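Long-range contact in alcohol dehydrogenase, zinc-containing (Thermotoga maritima, PDB 3IP1), which catalyses the NAD(+)-dependent oxidation of scyllo-inosose to 3-dehydro-scyllo-inosose, probably as a step in myo-inositol degradation: residues 301-315 against 325-339. Sequence-based numbering, arbitrary orientation.
Sequences EEVIWRARGINATVA and PLTGEVFQVRRAQIV
The guanidinium of R334 reaches across to the end of helix 301-306: its NH1 donates to A307 O at 2.9 Å, with the acceptor close to the guanidinium plane, while NE makes a weak bond to I304 O. Bends at chi2 (-55°) and chi3 bring the guanidinium edge to these carbonyls, and NH2 bonds the O of V333, the last residue of helix 328-333, from above the carbonyl plane. Without this side chain, as with an alanine here, the A307 carbonyl is likely to lose its donor and a gap to open beside CG2 of I304, which packs on R334 CB at 3.7 Å.

At the other end, the E301 carboxylate grips T327 twice. T327 OG1 donates to OE1, and T327 N meets the syn lone pair of OE2 at 2.7 Å, nearly straight at 177°; OE2 also lies at the F331 ring edge. Between these polar ends, I304 CG2 touches V330 CG1, and the six-membered ring of W305 brings CZ3 to 3.7 Å from V333 CB.

Past the helices, R335 NH2 binds N311 OD1 at 2.8 Å, and Q337 NE2, with its acceptor in the amide plane, donates to T313 OG1. Backbone bonds Q337 N to A312 O, V314 N to Q337 O and V339 N to V314 O set strands 313-315 and 337-339 in parallel register.

The axes of helix segments 301-306 and 328-333 approach to 9.5 Å at 34°. In the six-stranded parallel Rossmann sheet, 337-340 is the outer strand within this chain, with 313-316 between it and 285-288; an antiparallel strand of the second subunit continues the sheet beyond 337-340.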
loop_
_atom_site.group_PDB
_atom_site.type_symbol
_atom_site.label_atom_id
_atom_site.label_comp_id
_atom_site.label_asym_id
_atom_site.label_seq_id
_atom_site.Cartn_x
_atom_site.Cartn_y
_atom_site.Cartn_z
ATOM N N GLU A 301 -21.726 9.171 8.685
ATOM C CA GLU A 301 -21.022 10.442 8.591
ATOM C C GLU A 301 -20.950 11.172 9.935
ATOM O O GLU A 301 -19.967 11.854 10.217
ATOM C CB GLU A 301 -21.670 11.330 7.530
ATOM C CG GLU A 301 -21.346 10.906 6.100
ATOM C CD GLU A 301 -21.713 11.989 5.114
ATOM O OE1 GLU A 301 -22.453 12.883 5.549
ATOM O OE2 GLU A 301 -21.289 11.960 3.926
ATOM N N GLU A 302 -21.967 11.009 10.775
ATOM C CA GLU A 302 -21.949 11.695 12.051
ATOM C C GLU A 302 -20.931 11.059 12.997
ATOM O O GLU A 302 -20.222 11.774 13.722
ATOM C CB GLU A 302 -23.338 11.776 12.704
ATOM C CG GLU A 302 -23.346 12.821 13.833
ATOM C CD GLU A 302 -24.572 12.773 14.742
ATOM O OE1 GLU A 302 -25.660 12.377 14.276
ATOM O OE2 GLU A 302 -24.442 13.150 15.930
ATOM N N VAL A 303 -20.868 9.727 13.004
ATOM C CA VAL A 303 -19.837 9.036 13.762
ATOM C C VAL A 303 -18.429 9.420 13.265
ATOM O O VAL A 303 -17.554 9.766 14.069
ATOM C CB VAL A 303 -19.996 7.508 13.722
ATOM C CG1 VAL A 303 -18.735 6.849 14.278
ATOM C CG2 VAL A 303 -21.234 7.067 14.530
ATOM N N ILE A 304 -18.217 9.380 11.954
ATOM C CA ILE A 304 -16.908 9.684 11.400
ATOM C C ILE A 304 -16.507 11.095 11.847
ATOM O O ILE A 304 -15.399 11.307 12.338
ATOM C CB ILE A 304 -16.872 9.544 9.851
ATOM C CG1 ILE A 304 -16.967 8.058 9.432
ATOM C CG2 ILE A 304 -15.591 10.143 9.304
ATOM C CD1 ILE A 304 -17.140 7.824 7.872
ATOM N N TRP A 305 -17.440 12.035 11.704
ATOM C CA TRP A 305 -17.223 13.431 12.054
ATOM C C TRP A 305 -16.852 13.598 13.527
ATOM O O TRP A 305 -15.840 14.203 13.841
ATOM C CB TRP A 305 -18.465 14.262 11.742
ATOM C CG TRP A 305 -18.268 15.731 11.992
ATOM C CD1 TRP A 305 -18.711 16.451 13.071
ATOM C CD2 TRP A 305 -17.567 16.657 11.149
ATOM N NE1 TRP A 305 -18.337 17.773 12.944
ATOM C CE2 TRP A 305 -17.639 17.930 11.774
ATOM C CE3 TRP A 305 -16.895 16.538 9.924
ATOM C CZ2 TRP A 305 -17.065 19.077 11.213
ATOM C CZ3 TRP A 305 -16.328 17.673 9.363
ATOM C CH2 TRP A 305 -16.409 18.929 10.014
ATOM N N ARG A 306 -17.657 13.030 14.414
ATOM C CA ARG A 306 -17.491 13.238 15.852
ATOM C C ARG A 306 -16.381 12.398 16.503
ATOM O O ARG A 306 -15.868 12.775 17.562
ATOM C CB ARG A 306 -18.826 12.994 16.568
ATOM C CG ARG A 306 -19.884 14.080 16.276
ATOM C CD ARG A 306 -21.233 13.739 16.892
ATOM N NE ARG A 306 -21.099 13.511 18.335
ATOM C CZ ARG A 306 -22.077 13.069 19.123
ATOM N NH1 ARG A 306 -23.270 12.806 18.619
ATOM N NH2 ARG A 306 -21.853 12.882 20.418
ATOM N N ALA A 307 -16.041 11.258 15.884
ATOM C CA ALA A 307 -14.948 10.386 16.348
ATOM C C ALA A 307 -13.585 11.068 16.356
ATOM O O ALA A 307 -13.295 11.941 15.540
ATOM C CB ALA A 307 -14.874 9.115 15.495
ATOM N N ARG A 308 -12.731 10.630 17.267
ATOM C CA ARG A 308 -11.379 11.154 17.333
ATOM C C ARG A 308 -10.416 10.419 16.401
ATOM O O ARG A 308 -9.391 10.979 15.982
ATOM C CB ARG A 308 -10.897 11.100 18.769
ATOM C CG ARG A 308 -11.837 11.856 19.694
ATOM C CD ARG A 308 -11.218 12.092 21.037
ATOM N NE ARG A 308 -9.975 12.847 20.923
ATOM C CZ ARG A 308 -9.209 13.162 21.960
ATOM N NH1 ARG A 308 -9.568 12.793 23.183
ATOM N NH2 ARG A 308 -8.089 13.838 21.775
ATOM N N GLY A 309 -10.745 9.170 16.077
ATOM C CA GLY A 309 -9.972 8.384 15.107
ATOM C C GLY A 309 -10.043 9.047 13.741
ATOM O O GLY A 309 -10.959 9.807 13.450
ATOM N N ILE A 310 -9.049 8.792 12.910
ATOM C CA ILE A 310 -9.075 9.288 11.539
ATOM C C ILE A 310 -8.812 8.107 10.625
ATOM O O ILE A 310 -8.696 6.981 11.105
ATOM C CB ILE A 310 -8.052 10.423 11.296
ATOM C CG1 ILE A 310 -6.643 9.996 11.722
ATOM C CG2 ILE A 310 -8.493 11.702 12.004
ATOM C CD1 ILE A 310 -5.540 10.962 11.218
ATOM N N ASN A 311 -8.741 8.353 9.319
ATOM C CA ASN A 311 -8.471 7.285 8.355
ATOM C C ASN A 311 -9.557 6.192 8.269
ATOM O O ASN A 311 -9.262 5.069 7.886
ATOM C CB ASN A 311 -7.076 6.676 8.615
ATOM C CG ASN A 311 -5.965 7.660 8.320
ATOM O OD1 ASN A 311 -5.917 8.257 7.235
ATOM N ND2 ASN A 311 -5.069 7.850 9.280
ATOM N N ALA A 312 -10.804 6.528 8.620
ATOM C CA ALA A 312 -11.913 5.575 8.468
ATOM C C ALA A 312 -12.133 5.272 7.002
ATOM O O ALA A 312 -11.981 6.141 6.147
ATOM C CB ALA A 312 -13.202 6.107 9.081
ATOM N N THR A 313 -12.485 4.028 6.728
ATOM C CA THR A 313 -12.903 3.607 5.411
ATOM C C THR A 313 -14.367 3.160 5.465
ATOM O O THR A 313 -14.759 2.394 6.359
ATOM C CB THR A 313 -12.001 2.459 4.900
ATOM O OG1 THR A 313 -10.685 2.969 4.687
ATOM C CG2 THR A 313 -12.539 1.880 3.581
ATOM N N VAL A 314 -15.189 3.642 4.533
ATOM C CA VAL A 314 -16.524 3.080 4.398
ATOM C C VAL A 314 -16.538 2.198 3.164
ATOM O O VAL A 314 -16.313 2.664 2.056
ATOM C CB VAL A 314 -17.642 4.115 4.292
ATOM C CG1 VAL A 314 -19.011 3.408 4.385
ATOM C CG2 VAL A 314 -17.524 5.135 5.369
ATOM N N ALA A 315 -16.772 0.910 3.382
ATOM C CA ALA A 315 -16.838 -0.036 2.276
ATOM C C ALA A 315 -18.314 -0.316 1.991
ATOM O O ALA A 315 -19.076 -0.661 2.911
ATOM C CB ALA A 315 -16.078 -1.320 2.632
ATOM N N PRO A 325 -26.401 10.567 0.169
ATOM C CA PRO A 325 -26.186 11.978 0.470
ATOM C C PRO A 325 -24.807 12.205 1.126
ATOM O O PRO A 325 -24.693 12.398 2.343
ATOM C CB PRO A 325 -27.366 12.318 1.404
ATOM C CG PRO A 325 -27.688 11.007 2.102
ATOM C CD PRO A 325 -27.086 9.874 1.278
ATOM N N LEU A 326 -23.786 12.189 0.281
ATOM C CA LEU A 326 -22.391 12.362 0.663
ATOM C C LEU A 326 -22.031 13.814 0.983
ATOM O O LEU A 326 -22.219 14.709 0.178
ATOM C CB LEU A 326 -21.482 11.840 -0.467
ATOM C CG LEU A 326 -19.979 12.103 -0.363
ATOM C CD1 LEU A 326 -19.420 11.453 0.901
ATOM C CD2 LEU A 326 -19.251 11.587 -1.621
ATOM N N THR A 327 -21.490 14.012 2.176
ATOM C CA THR A 327 -20.966 15.298 2.584
ATOM C C THR A 327 -19.444 15.203 2.417
ATOM O O THR A 327 -18.766 14.602 3.264
ATOM C CB THR A 327 -21.278 15.569 4.063
ATOM O OG1 THR A 327 -22.646 15.247 4.335
ATOM C CG2 THR A 327 -20.973 17.034 4.455
ATOM N N GLY A 328 -18.925 15.787 1.341
ATOM C CA GLY A 328 -17.486 15.754 1.047
ATOM C C GLY A 328 -16.630 16.170 2.233
ATOM O O GLY A 328 -15.630 15.511 2.556
ATOM N N GLU A 329 -17.052 17.242 2.900
ATOM C CA GLU A 329 -16.304 17.837 4.010
ATOM C C GLU A 329 -15.953 16.842 5.101
ATOM O O GLU A 329 -14.862 16.894 5.673
ATOM C CB GLU A 329 -17.108 18.990 4.610
ATOM C CG GLU A 329 -16.501 19.606 5.870
ATOM C CD GLU A 329 -17.080 20.967 6.183
ATOM O OE1 GLU A 329 -17.015 21.839 5.295
ATOM O OE2 GLU A 329 -17.596 21.165 7.305
ATOM N N VAL A 330 -16.895 15.956 5.414
ATOM C CA VAL A 330 -16.666 14.947 6.437
ATOM C C VAL A 330 -15.420 14.106 6.120
ATOM O O VAL A 330 -14.557 13.929 6.989
ATOM C CB VAL A 330 -17.901 14.050 6.611
ATOM C CG1 VAL A 330 -17.554 12.798 7.442
ATOM C CG2 VAL A 330 -19.088 14.881 7.243
ATOM N N PHE A 331 -15.345 13.616 4.876
ATOM C CA PHE A 331 -14.223 12.824 4.373
ATOM C C PHE A 331 -12.911 13.593 4.286
ATOM O O PHE A 331 -11.875 13.046 4.654
ATOM C CB PHE A 331 -14.600 12.042 3.088
ATOM C CG PHE A 331 -15.654 11.020 3.358
ATOM C CD1 PHE A 331 -15.305 9.698 3.622
ATOM C CD2 PHE A 331 -16.995 11.407 3.502
ATOM C CE1 PHE A 331 -16.282 8.753 3.982
ATOM C CE2 PHE A 331 -17.969 10.472 3.861
ATOM C CZ PHE A 331 -17.612 9.144 4.106
ATOM N N GLN A 332 -12.957 14.859 3.873
ATOM C CA GLN A 332 -11.769 15.703 3.888
ATOM C C GLN A 332 -11.222 15.938 5.304
ATOM O O GLN A 332 -10.030 15.734 5.577
ATOM C CB GLN A 332 -12.057 17.045 3.230
ATOM C CG GLN A 332 -12.242 16.993 1.712
ATOM C CD GLN A 332 -12.876 18.272 1.160
ATOM O OE1 GLN A 332 -13.604 18.978 1.868
ATOM N NE2 GLN A 332 -12.615 18.566 -0.105
ATOM N N VAL A 333 -12.106 16.358 6.201
ATOM C CA VAL A 333 -11.702 16.780 7.526
ATOM C C VAL A 333 -11.284 15.603 8.446
ATOM O O VAL A 333 -10.431 15.773 9.318
ATOM C CB VAL A 333 -12.787 17.696 8.178
ATOM C CG1 VAL A 333 -12.404 18.085 9.608
ATOM C CG2 VAL A 333 -12.995 18.984 7.342
ATOM N N ARG A 334 -11.874 14.425 8.258
ATOM C CA ARG A 334 -11.517 13.272 9.096
ATOM C C ARG A 334 -10.572 12.300 8.388
ATOM O O ARG A 334 -10.324 11.189 8.878
ATOM C CB ARG A 334 -12.772 12.550 9.609
ATOM C CG ARG A 334 -13.871 13.473 10.141
ATOM C CD ARG A 334 -13.381 14.437 11.244
ATOM N NE ARG A 334 -12.877 13.723 12.421
ATOM C CZ ARG A 334 -11.645 13.867 12.900
ATOM N NH1 ARG A 334 -11.264 13.185 13.968
ATOM N NH2 ARG A 334 -10.811 14.724 12.329
ATOM N N ARG A 335 -10.067 12.714 7.228
ATOM C CA ARG A 335 -9.121 11.894 6.452
ATOM C C ARG A 335 -9.696 10.497 6.172
ATOM O O ARG A 335 -9.026 9.468 6.359
ATOM C CB ARG A 335 -7.761 11.806 7.184
ATOM C CG ARG A 335 -6.579 11.703 6.247
ATOM C CD ARG A 335 -5.293 11.392 7.019
ATOM N NE ARG A 335 -4.131 11.593 6.174
ATOM C CZ ARG A 335 -3.545 10.641 5.460
ATOM N NH1 ARG A 335 -2.503 10.943 4.701
ATOM N NH2 ARG A 335 -3.991 9.397 5.513
ATOM N N ALA A 336 -10.939 10.474 5.715
ATOM C CA ALA A 336 -11.667 9.227 5.540
ATOM C C ALA A 336 -11.839 8.928 4.064
ATOM O O ALA A 336 -11.585 9.779 3.214
ATOM C CB ALA A 336 -13.015 9.285 6.263
ATOM N N GLN A 337 -12.205 7.695 3.756
ATOM C CA GLN A 337 -12.422 7.302 2.365
ATOM C C GLN A 337 -13.589 6.313 2.196
ATOM O O GLN A 337 -14.082 5.733 3.155
ATOM C CB GLN A 337 -11.137 6.741 1.715
ATOM C CG GLN A 337 -10.396 5.641 2.508
ATOM C CD GLN A 337 -9.497 6.185 3.669
ATOM O OE1 GLN A 337 -8.946 7.304 3.623
ATOM N NE2 GLN A 337 -9.365 5.383 4.705
ATOM N N ILE A 338 -13.994 6.143 0.944
ATOM C CA ILE A 338 -15.135 5.337 0.563
ATOM C C ILE A 338 -14.698 4.442 -0.582
ATOM O O ILE A 338 -14.231 4.932 -1.606
ATOM C CB ILE A 338 -16.294 6.230 0.015
ATOM C CG1 ILE A 338 -16.709 7.298 1.043
ATOM C CG2 ILE A 338 -17.497 5.358 -0.416
ATOM C CD1 ILE A 338 -17.559 8.383 0.440
ATOM N N VAL A 339 -14.863 3.139 -0.398
ATOM C CA VAL A 339 -14.574 2.157 -1.441
ATOM C C VAL A 339 -15.836 1.346 -1.747
ATOM O O VAL A 339 -16.620 0.999 -0.857
ATOM C CB VAL A 339 -13.379 1.193 -1.069
ATOM C CG1 VAL A 339 -12.099 1.983 -0.758
ATOM C CG2 VAL A 339 -13.721 0.303 0.118
HETATM O O HOH W 1 -25.206 12.691 4.712
HETATM O O HOH W 2 -8.861 13.617 16.156
HETATM O O HOH W 3 -6.693 6.682 4.901
HETATM O O HOH W 4 -11.819 8.984 9.713
#